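Local coordinates for protein leucine aminopeptidase (Legionella pneumophila, PDB 5GNE) that probably acts as a zinc-dependent aminopeptidase of the M28 family, removing residues from the amino ends of peptides, at residues D266-A274 with D337-T345; F293-T304 with N360-E371. All coordinates share one frame; numbering follows the deposited sequence.

Interaction 1. Residues D266-A274 with D337-T345; sequences DQAGYRANA and DDDNPYVHT. With ZN (zinc ion), chain D.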
loop_
_atom_site.group_PDB
_atom_site.type_symbol
_atom_site.label_atom_id
_atom_site.label_comp_id
_atom_site.label_asym_id
_atom_site.label_seq_id
_atom_site.Cartn_x
_atom_site.Cartn_y
_atom_site.Cartn_z
ATOM N N ASP A 266 3.499 3.659 1.176
ATOM C CA ASP A 266 2.924 4.612 0.260
ATOM C C ASP A 266 3.623 5.968 0.484
ATOM O O ASP A 266 3.415 6.624 1.506
ATOM C CB ASP A 266 1.416 4.650 0.492
ATOM C CG ASP A 266 0.658 5.292 -0.626
ATOM O OD1 ASP A 266 1.290 5.807 -1.573
ATOM O OD2 ASP A 266 -0.588 5.243 -0.568
ATOM N N GLN A 267 4.383 6.405 -0.522
ATOM C CA GLN A 267 5.290 7.569 -0.435
ATOM C C GLN A 267 6.403 7.372 0.577
ATOM O O GLN A 267 6.257 7.699 1.759
ATOM C CB GLN A 267 4.538 8.846 -0.125
ATOM C CG GLN A 267 3.620 9.214 -1.241
ATOM C CD GLN A 267 2.567 10.179 -0.797
ATOM O OE1 GLN A 267 2.876 11.273 -0.331
ATOM N NE2 GLN A 267 1.315 9.787 -0.938
ATOM N N ALA A 268 7.481 6.748 0.112
ATOM C CA ALA A 268 8.652 6.493 0.947
ATOM C C ALA A 268 9.899 7.280 0.537
ATOM O O ALA A 268 11.012 6.888 0.899
ATOM C CB ALA A 268 8.960 5.025 0.943
ATOM N N GLY A 269 9.740 8.331 -0.266
ATOM C CA GLY A 269 10.905 8.935 -0.882
ATOM C C GLY A 269 11.095 10.436 -0.911
ATOM O O GLY A 269 12.112 10.916 -1.406
ATOM N N TYR A 270 10.146 11.185 -0.376
ATOM C CA TYR A 270 10.219 12.632 -0.454
ATOM C C TYR A 270 10.435 13.223 0.908
ATOM O O TYR A 270 9.710 12.913 1.850
ATOM C CB TYR A 270 8.960 13.215 -1.070
ATOM C CG TYR A 270 8.877 14.731 -0.984
ATOM C CD1 TYR A 270 9.562 15.536 -1.873
ATOM C CD2 TYR A 270 8.090 15.353 -0.022
ATOM C CE1 TYR A 270 9.476 16.921 -1.816
ATOM C CE2 TYR A 270 8.002 16.735 0.049
ATOM C CZ TYR A 270 8.696 17.511 -0.851
ATOM O OH TYR A 270 8.604 18.877 -0.778
ATOM N N ARG A 271 11.449 14.074 1.013
ATOM C CA ARG A 271 11.648 14.812 2.237
ATOM C C ARG A 271 11.229 16.250 2.047
ATOM O O ARG A 271 11.548 16.857 1.037
ATOM C CB ARG A 271 13.095 14.744 2.709
ATOM C CG ARG A 271 13.508 13.366 3.139
ATOM C CD ARG A 271 14.749 13.469 3.974
ATOM N NE ARG A 271 15.322 12.173 4.309
ATOM C CZ ARG A 271 16.609 11.992 4.559
ATOM N NH1 ARG A 271 17.432 13.031 4.528
ATOM N NH2 ARG A 271 17.074 10.790 4.863
ATOM N N ALA A 272 10.461 16.767 2.998
ATOM C CA ALA A 272 10.026 18.157 2.963
ATOM C C ALA A 272 11.256 19.061 3.117
ATOM O O ALA A 272 11.468 19.977 2.320
ATOM C CB ALA A 272 9.006 18.425 4.052
ATOM N N ASN A 273 12.045 18.805 4.159
ATOM C CA ASN A 273 13.379 19.383 4.303
ATOM C C ASN A 273 14.414 18.301 4.022
ATOM O O ASN A 273 14.547 17.355 4.793
ATOM C CB ASN A 273 13.574 19.970 5.700
ATOM C CG ASN A 273 12.331 20.678 6.210
ATOM O OD1 ASN A 273 11.944 21.731 5.697
ATOM N ND2 ASN A 273 11.701 20.106 7.229
ATOM N N ALA A 274 15.183 18.478 2.949
ATOM C CA ALA A 274 16.095 17.443 2.434
ATOM C C ALA A 274 17.113 16.844 3.414
ATOM O O ALA A 274 17.792 15.873 3.064
ATOM C CB ALA A 274 16.843 17.989 1.224
ATOM N N ASP A 337 0.971 17.853 7.444
ATOM C CA ASP A 337 1.072 19.292 7.207
ATOM C C ASP A 337 2.283 19.770 6.398
ATOM O O ASP A 337 2.138 20.701 5.607
ATOM C CB ASP A 337 0.963 20.067 8.522
ATOM C CG ASP A 337 -0.313 19.740 9.276
ATOM O OD1 ASP A 337 -1.395 20.011 8.715
ATOM O OD2 ASP A 337 -0.245 19.238 10.417
ATOM N N ASP A 338 3.468 19.202 6.578
ATOM C CA ASP A 338 4.477 19.544 5.595
ATOM C C ASP A 338 4.554 18.337 4.648
ATOM O O ASP A 338 5.288 17.369 4.879
ATOM C CB ASP A 338 5.813 19.882 6.227
ATOM C CG ASP A 338 6.625 20.831 5.359
ATOM O OD1 ASP A 338 5.993 21.613 4.604
ATOM O OD2 ASP A 338 7.871 20.863 5.477
ATOM N N ASP A 339 3.762 18.444 3.578
ATOM C CA ASP A 339 3.443 17.390 2.618
ATOM C C ASP A 339 4.343 17.305 1.425
ATOM O O ASP A 339 5.273 18.085 1.256
ATOM C CB ASP A 339 2.046 17.618 2.039
ATOM C CG ASP A 339 0.960 17.343 3.016
ATOM O OD1 ASP A 339 1.249 16.661 4.016
ATOM O OD2 ASP A 339 -0.168 17.846 2.806
ATOM N N ASN A 340 4.062 16.304 0.603
ATOM C CA ASN A 340 4.529 16.311 -0.762
ATOM C C ASN A 340 3.474 17.077 -1.570
ATOM O O ASN A 340 2.412 16.545 -1.856
ATOM C CB ASN A 340 4.737 14.893 -1.279
ATOM C CG ASN A 340 5.312 14.861 -2.674
ATOM O OD1 ASN A 340 5.273 15.848 -3.408
ATOM N ND2 ASN A 340 5.903 13.739 -3.028
ATOM N N PRO A 341 3.760 18.341 -1.927
ATOM C CA PRO A 341 2.787 19.127 -2.698
ATOM C C PRO A 341 2.644 18.652 -4.135
ATOM O O PRO A 341 1.743 19.114 -4.822
ATOM C CB PRO A 341 3.374 20.542 -2.662
ATOM C CG PRO A 341 4.852 20.319 -2.559
ATOM C CD PRO A 341 5.010 19.090 -1.686
ATOM N N TYR A 342 3.507 17.744 -4.582
ATOM C CA TYR A 342 3.514 17.363 -5.990
ATOM C C TYR A 342 2.744 16.080 -6.320
ATOM O O TYR A 342 2.541 15.779 -7.501
ATOM C CB TYR A 342 4.956 17.201 -6.483
ATOM C CG TYR A 342 5.906 18.324 -6.112
ATOM C CD1 TYR A 342 5.939 19.511 -6.836
ATOM C CD2 TYR A 342 6.799 18.180 -5.059
ATOM C CE1 TYR A 342 6.828 20.535 -6.504
ATOM C CE2 TYR A 342 7.683 19.192 -4.720
ATOM C CZ TYR A 342 7.697 20.370 -5.443
ATOM O OH TYR A 342 8.593 21.369 -5.102
ATOM N N VAL A 343 2.303 15.332 -5.305
ATOM C CA VAL A 343 1.599 14.074 -5.566
ATOM C C VAL A 343 0.358 14.297 -6.425
ATOM O O VAL A 343 -0.328 15.298 -6.287
ATOM C CB VAL A 343 1.206 13.349 -4.257
ATOM C CG1 VAL A 343 2.462 12.858 -3.531
ATOM C CG2 VAL A 343 0.374 14.265 -3.359
ATOM N N HIS A 344 0.100 13.341 -7.313
ATOM C CA HIS A 344 -0.982 13.415 -8.292
ATOM C C HIS A 344 -0.808 14.537 -9.309
ATOM O O HIS A 344 -1.777 14.975 -9.931
ATOM C CB HIS A 344 -2.346 13.551 -7.595
ATOM C CG HIS A 344 -2.590 12.514 -6.536
ATOM N ND1 HIS A 344 -2.885 12.842 -5.229
ATOM C CD2 HIS A 344 -2.573 11.167 -6.591
ATOM C CE1 HIS A 344 -3.050 11.738 -4.525
ATOM N NE2 HIS A 344 -2.858 10.705 -5.324
ATOM N N THR A 345 0.407 15.040 -9.475
ATOM C CA THR A 345 0.627 15.979 -10.567
ATOM C C THR A 345 1.764 15.494 -11.451
ATOM O O THR A 345 2.504 14.586 -11.095
ATOM C CB THR A 345 0.958 17.401 -10.064
ATOM O OG1 THR A 345 2.350 17.480 -9.712
ATOM C CG2 THR A 345 0.082 17.777 -8.861
HETATM ZN ZN ZN D . -0.199 6.568 -2.648
#
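The phenol ring of Tyr270 and the carboxamide of Asn340 lie stacked, their planes 24° apart, with Asn340 CG 3.8 Å above the ring and shifted toward its rim. Tyr270 carries CG anti to its backbone N (chi1 171°), which turns the ring toward 337-345; Asn340 CB packs on Tyr270 CD2 at 3.6 Å. At the ring's edge, near its plane, Tyr270 CE2 meets the backbone carbonyl oxygen Asp339 O at 3.3 Å. Farther out, the side chains of Pro341 and Tyr342 both cross that of Tyr270 at about a right angle, Pro341 CD coming within 3.7 Å of Tyr270 OH. The Asn340 amide is gripped at both ends: OD1 accepts from the backbone N of Tyr342 at 2.8 Å, an Asx turn at the start of the type I turn 340-343, while ND2 donates to Asp203. These two bonds fix the rotation of the flat group under the ring. Nearer the metals, the extended Gln267 chain brings its amide oxygen OE1 against the methyl CG1 of Val343, 3.6 Å away, with the two side chains roughly perpendicular. Beside Gln267, Asp266 is anchored on the zinc ion, bound through OD1 at 2.0 Å and more loosely through OD2, which is also hydrogen-bonded to Ser316 OG. His191 and Asp204 complete the protein ligands of this zinc; Asp204 is shared with the second zinc, which is also bound by Glu239 and His344. Each segment thus supplies a ligand to a different metal, while Tyr270, Asn340, Gln267 and Val343 join the two loops alongside. Zinc-binding loops meeting at the end of a mixed beta sheet, with an aspartate bridging two metals, are the hallmark of the co-catalytic dizinc site of M28 aminopeptidases.

Interaction 2. Residues F293-T304 with N360-E371; sequences FTAELLTRYVKT and NFTKLGLAFIVE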
loop_
_atom_site.group_PDB
_atom_site.type_symbol
_atom_site.label_atom_id
_atom_site.label_comp_id
_atom_site.label_asym_id
_atom_site.label_seq_id
_atom_site.Cartn_x
_atom_site.Cartn_y
_atom_site.Cartn_z
ATOM N N PHE A 293 5.932 -1.308 17.649
ATOM C CA PHE A 293 7.006 -2.179 17.173
ATOM C C PHE A 293 7.831 -1.489 16.084
ATOM O O PHE A 293 9.061 -1.460 16.151
ATOM C CB PHE A 293 6.403 -3.485 16.660
ATOM C CG PHE A 293 7.397 -4.432 16.005
ATOM C CD1 PHE A 293 8.417 -5.017 16.737
ATOM C CD2 PHE A 293 7.264 -4.771 14.674
ATOM C CE1 PHE A 293 9.292 -5.911 16.147
ATOM C CE2 PHE A 293 8.144 -5.669 14.071
ATOM C CZ PHE A 293 9.159 -6.233 14.804
ATOM N N THR A 294 7.151 -0.923 15.088
ATOM C CA THR A 294 7.834 -0.216 14.000
ATOM C C THR A 294 8.666 0.956 14.545
ATOM O O THR A 294 9.813 1.160 14.143
ATOM C CB THR A 294 6.819 0.276 12.939
ATOM O OG1 THR A 294 5.997 -0.818 12.509
ATOM C CG2 THR A 294 7.537 0.869 11.727
ATOM N N ALA A 295 8.082 1.708 15.471
ATOM C CA ALA A 295 8.790 2.790 16.161
ATOM C C ALA A 295 10.096 2.295 16.800
ATOM O O ALA A 295 11.132 2.932 16.660
ATOM C CB ALA A 295 7.890 3.455 17.200
ATOM N N GLU A 296 10.069 1.160 17.490
ATOM C CA GLU A 296 11.301 0.716 18.129
ATOM C C GLU A 296 12.314 0.162 17.132
ATOM O O GLU A 296 13.511 0.203 17.391
ATOM C CB GLU A 296 11.035 -0.398 19.136
ATOM C CG GLU A 296 9.748 -0.303 19.894
ATOM C CD GLU A 296 9.512 -1.522 20.760
ATOM O OE1 GLU A 296 9.363 -2.642 20.216
ATOM O OE2 GLU A 296 9.470 -1.360 21.989
ATOM N N LEU A 297 11.846 -0.293 15.972
ATOM C CA LEU A 297 12.768 -0.732 14.935
ATOM C C LEU A 297 13.489 0.496 14.394
ATOM O O LEU A 297 14.714 0.488 14.200
ATOM C CB LEU A 297 12.039 -1.497 13.822
ATOM C CG LEU A 297 11.322 -2.843 14.113
ATOM C CD1 LEU A 297 10.524 -3.254 12.890
ATOM C CD2 LEU A 297 12.247 -3.979 14.523
ATOM N N LEU A 298 12.732 1.575 14.209
ATOM C CA LEU A 298 13.318 2.820 13.711
ATOM C C LEU A 298 14.380 3.360 14.667
ATOM O O LEU A 298 15.485 3.736 14.256
ATOM C CB LEU A 298 12.231 3.869 13.488
ATOM C CG LEU A 298 11.459 3.797 12.162
ATOM C CD1 LEU A 298 10.407 4.890 12.069
ATOM C CD2 LEU A 298 12.418 3.877 10.983
ATOM N N THR A 299 14.051 3.391 15.946
ATOM C CA THR A 299 14.995 3.884 16.925
ATOM C C THR A 299 16.190 2.940 17.084
ATOM O O THR A 299 17.351 3.372 16.995
ATOM C CB THR A 299 14.298 4.131 18.269
ATOM O OG1 THR A 299 13.433 5.265 18.120
ATOM C CG2 THR A 299 15.320 4.450 19.351
ATOM N N ARG A 300 15.912 1.656 17.289
ATOM C CA ARG A 300 16.974 0.695 17.554
ATOM C C ARG A 300 17.869 0.425 16.345
ATOM O O ARG A 300 19.075 0.287 16.499
ATOM C CB ARG A 300 16.385 -0.621 18.048
ATOM C CG ARG A 300 17.424 -1.689 18.241
ATOM C CD ARG A 300 17.139 -2.512 19.468
ATOM N NE ARG A 300 18.317 -3.277 19.851
ATOM C CZ ARG A 300 18.363 -4.087 20.898
ATOM N NH1 ARG A 300 17.284 -4.238 21.660
ATOM N NH2 ARG A 300 19.483 -4.748 21.179
ATOM N N TYR A 301 17.296 0.341 15.149
ATOM C CA TYR A 301 18.087 -0.091 13.991
ATOM C C TYR A 301 18.322 0.986 12.938
ATOM O O TYR A 301 19.453 1.176 12.493
ATOM C CB TYR A 301 17.437 -1.301 13.309
ATOM C CG TYR A 301 17.454 -2.571 14.129
ATOM C CD1 TYR A 301 18.649 -3.067 14.635
ATOM C CD2 TYR A 301 16.290 -3.308 14.346
ATOM C CE1 TYR A 301 18.683 -4.240 15.369
ATOM C CE2 TYR A 301 16.322 -4.484 15.077
ATOM C CZ TYR A 301 17.527 -4.945 15.580
ATOM O OH TYR A 301 17.588 -6.111 16.306
ATOM N N VAL A 302 17.269 1.703 12.551
ATOM C CA VAL A 302 17.408 2.695 11.497
ATOM C C VAL A 302 18.039 3.956 12.086
ATOM O O VAL A 302 18.566 4.802 11.354
ATOM C CB VAL A 302 16.068 3.006 10.817
ATOM C CG1 VAL A 302 16.289 3.814 9.545
ATOM C CG2 VAL A 302 15.369 1.717 10.447
ATOM N N LYS A 303 17.992 4.052 13.415
ATOM C CA LYS A 303 18.482 5.207 14.180
ATOM C C LYS A 303 17.970 6.507 13.571
ATOM O O LYS A 303 18.730 7.392 13.193
ATOM C CB LYS A 303 20.011 5.173 14.222
ATOM C CG LYS A 303 20.553 3.846 14.803
ATOM C CD LYS A 303 20.920 3.910 16.282
ATOM C CE LYS A 303 21.959 2.843 16.651
ATOM N NZ LYS A 303 21.938 2.461 18.100
ATOM N N THR A 304 16.651 6.601 13.492
ATOM C CA THR A 304 15.961 7.750 12.927
ATOM C C THR A 304 15.006 8.360 13.951
ATOM O O THR A 304 14.512 7.653 14.829
ATOM C CB THR A 304 15.198 7.297 11.628
ATOM O OG1 THR A 304 16.024 7.505 10.475
ATOM C CG2 THR A 304 13.909 8.016 11.428
ATOM N N ASN A 360 16.498 4.313 4.075
ATOM C CA ASN A 360 16.029 4.136 5.453
ATOM C C ASN A 360 14.722 3.321 5.538
ATOM O O ASN A 360 14.595 2.461 6.406
ATOM C CB ASN A 360 15.873 5.483 6.160
ATOM C CG ASN A 360 17.229 6.085 6.608
ATOM O OD1 ASN A 360 18.241 5.372 6.737
ATOM N ND2 ASN A 360 17.238 7.395 6.862
ATOM N N PHE A 361 13.760 3.574 4.645
ATOM C CA PHE A 361 12.559 2.723 4.572
ATOM C C PHE A 361 12.904 1.271 4.227
ATOM O O PHE A 361 12.303 0.341 4.771
ATOM C CB PHE A 361 11.564 3.256 3.547
ATOM C CG PHE A 361 10.750 4.416 4.032
ATOM C CD1 PHE A 361 11.194 5.715 3.844
ATOM C CD2 PHE A 361 9.549 4.209 4.689
ATOM C CE1 PHE A 361 10.455 6.807 4.301
ATOM C CE2 PHE A 361 8.796 5.295 5.139
ATOM C CZ PHE A 361 9.252 6.596 4.945
ATOM N N THR A 362 13.894 1.065 3.364
ATOM C CA THR A 362 14.365 -0.302 3.128
ATOM C C THR A 362 14.940 -0.936 4.383
ATOM O O THR A 362 14.628 -2.089 4.693
ATOM C CB THR A 362 15.429 -0.354 2.000
ATOM O OG1 THR A 362 14.908 0.333 0.867
ATOM C CG2 THR A 362 15.724 -1.775 1.591
ATOM N N LYS A 363 15.735 -0.171 5.133
ATOM C CA LYS A 363 16.232 -0.665 6.413
ATOM C C LYS A 363 15.072 -1.061 7.311
ATOM O O LYS A 363 15.036 -2.190 7.831
ATOM C CB LYS A 363 17.106 0.370 7.105
ATOM C CG LYS A 363 18.481 0.517 6.483
ATOM C CD LYS A 363 19.332 1.590 7.156
ATOM C CE LYS A 363 20.759 1.526 6.607
ATOM N NZ LYS A 363 21.584 2.689 6.944
ATOM N N LEU A 364 14.114 -0.150 7.468
ATOM C CA LEU A 364 12.971 -0.410 8.322
ATOM C C LEU A 364 12.249 -1.678 7.929
ATOM O O LEU A 364 12.043 -2.544 8.752
ATOM C CB LEU A 364 11.999 0.762 8.284
ATOM C CG LEU A 364 10.727 0.505 9.093
ATOM C CD1 LEU A 364 11.052 0.242 10.546
ATOM C CD2 LEU A 364 9.792 1.703 8.958
ATOM N N GLY A 365 11.913 -1.793 6.648
ATOM C CA GLY A 365 11.319 -2.996 6.096
ATOM C C GLY A 365 12.064 -4.282 6.410
ATOM O O GLY A 365 11.452 -5.306 6.769
ATOM N N LEU A 366 13.385 -4.249 6.287
ATOM C CA LEU A 366 14.176 -5.460 6.503
ATOM C C LEU A 366 14.244 -5.840 7.985
ATOM O O LEU A 366 14.166 -7.014 8.318
ATOM C CB LEU A 366 15.567 -5.284 5.912
ATOM C CG LEU A 366 15.586 -5.350 4.376
ATOM C CD1 LEU A 366 16.930 -4.960 3.755
ATOM C CD2 LEU A 366 15.194 -6.722 3.900
ATOM N N ALA A 367 14.390 -4.861 8.878
ATOM C CA ALA A 367 14.307 -5.127 10.323
ATOM C C ALA A 367 12.928 -5.728 10.681
ATOM O O ALA A 367 12.807 -6.704 11.454
ATOM C CB ALA A 367 14.559 -3.866 11.104
ATOM N N PHE A 368 11.891 -5.126 10.109
ATOM C CA PHE A 368 10.533 -5.632 10.222
ATOM C C PHE A 368 10.460 -7.106 9.824
ATOM O O PHE A 368 9.997 -7.948 10.587
ATOM C CB PHE A 368 9.628 -4.767 9.357
ATOM C CG PHE A 368 8.165 -5.012 9.545
ATOM C CD1 PHE A 368 7.481 -4.466 10.622
ATOM C CD2 PHE A 368 7.450 -5.715 8.581
ATOM C CE1 PHE A 368 6.103 -4.673 10.760
ATOM C CE2 PHE A 368 6.093 -5.924 8.710
ATOM C CZ PHE A 368 5.414 -5.396 9.798
ATOM N N ILE A 369 10.957 -7.411 8.633
ATOM C CA ILE A 369 10.957 -8.773 8.131
ATOM C C ILE A 369 11.796 -9.726 8.997
ATOM O O ILE A 369 11.391 -10.847 9.263
ATOM C CB ILE A 369 11.459 -8.817 6.691
ATOM C CG1 ILE A 369 10.408 -8.245 5.741
ATOM C CG2 ILE A 369 11.740 -10.233 6.259
ATOM C CD1 ILE A 369 10.907 -8.200 4.334
ATOM N N VAL A 370 12.956 -9.286 9.468
ATOM C CA VAL A 370 13.796 -10.186 10.260
ATOM C C VAL A 370 13.186 -10.424 11.635
ATOM O O VAL A 370 13.070 -11.565 12.089
ATOM C CB VAL A 370 15.240 -9.644 10.425
ATOM C CG1 VAL A 370 16.005 -10.448 11.461
ATOM C CG2 VAL A 370 15.970 -9.689 9.098
ATOM N N GLU A 371 12.821 -9.362 12.334
ATOM C CA GLU A 371 12.385 -9.569 13.698
ATOM C C GLU A 371 11.023 -10.276 13.787
ATOM O O GLU A 371 10.782 -11.028 14.741
ATOM C CB GLU A 371 12.395 -8.262 14.461
ATOM C CG GLU A 371 13.804 -7.660 14.516
ATOM C CD GLU A 371 14.740 -8.398 15.461
ATOM O OE1 GLU A 371 14.322 -9.399 16.066
ATOM O OE2 GLU A 371 15.899 -7.970 15.631
#
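Leu297 and Leu364 interlock as reciprocal knobs into holes. Leu297 sits among Leu364, Ala367, Phe368 and Glu371, its CD1 3.6 Å from Phe368 CA; Leu364 enters the space between Thr294, Leu297, Leu298 and Val302, where its CD2 lies 3.7 Å from Thr294 CG2. Leu364 CG lies opposite its own backbone N, which carries the two methyls to helix 288-302. At one end Phe293 and Phe368 meet obliquely, planes 49° apart and centroids separated by 5.9 Å, while Leu297 CD1 lies over one face of Phe293, toward its rim, and Glu371 CB lies at its edge. At the other, the two methyls of Val302 divide their contacts: CG1 touches Asn360, CG2 the backbone around Leu364. This is helix-on-helix packing in the alpha/beta fold of the M28 domain, the segment axes 9.6 Å apart at an angle of 114°. Tyr301 passes Ala367 CB and donates its hydroxyl to Glu371 OE2 at 2.6 Å, ring and carboxylate nearly coplanar at 11°. The backbone nitrogens of Asn97 and His98 hold the same carboxylate through OE1 and OE2 respectively. Beyond this shell, helix 202-221 packs against Leu366 and Ile369, and strand 306-309 against Ala295 and Leu298.

Interaction 1 is a surface contact between two loops beside the zinc ions, whereas interaction 2 is a buried contact between helices, away from the metals; the centres of the two contacts are about 21 Å apart. The first relies on an amide stacked on a phenol and on an asparagine whose amide is held by its own turn and by Asp203; the second is largely aliphatic and aromatic, with a single tyrosine-glutamate hydrogen bond across it. Their segments alternate along the chain, and they touch directly: Ala268 O lies 3.2 Å from Phe361 CD1, and Arg271 packs beside Asn360. Helix 355-373 therefore meets the metal-site loop 266-274 near residues 360-361 and helix 288-302 along much of 360-371.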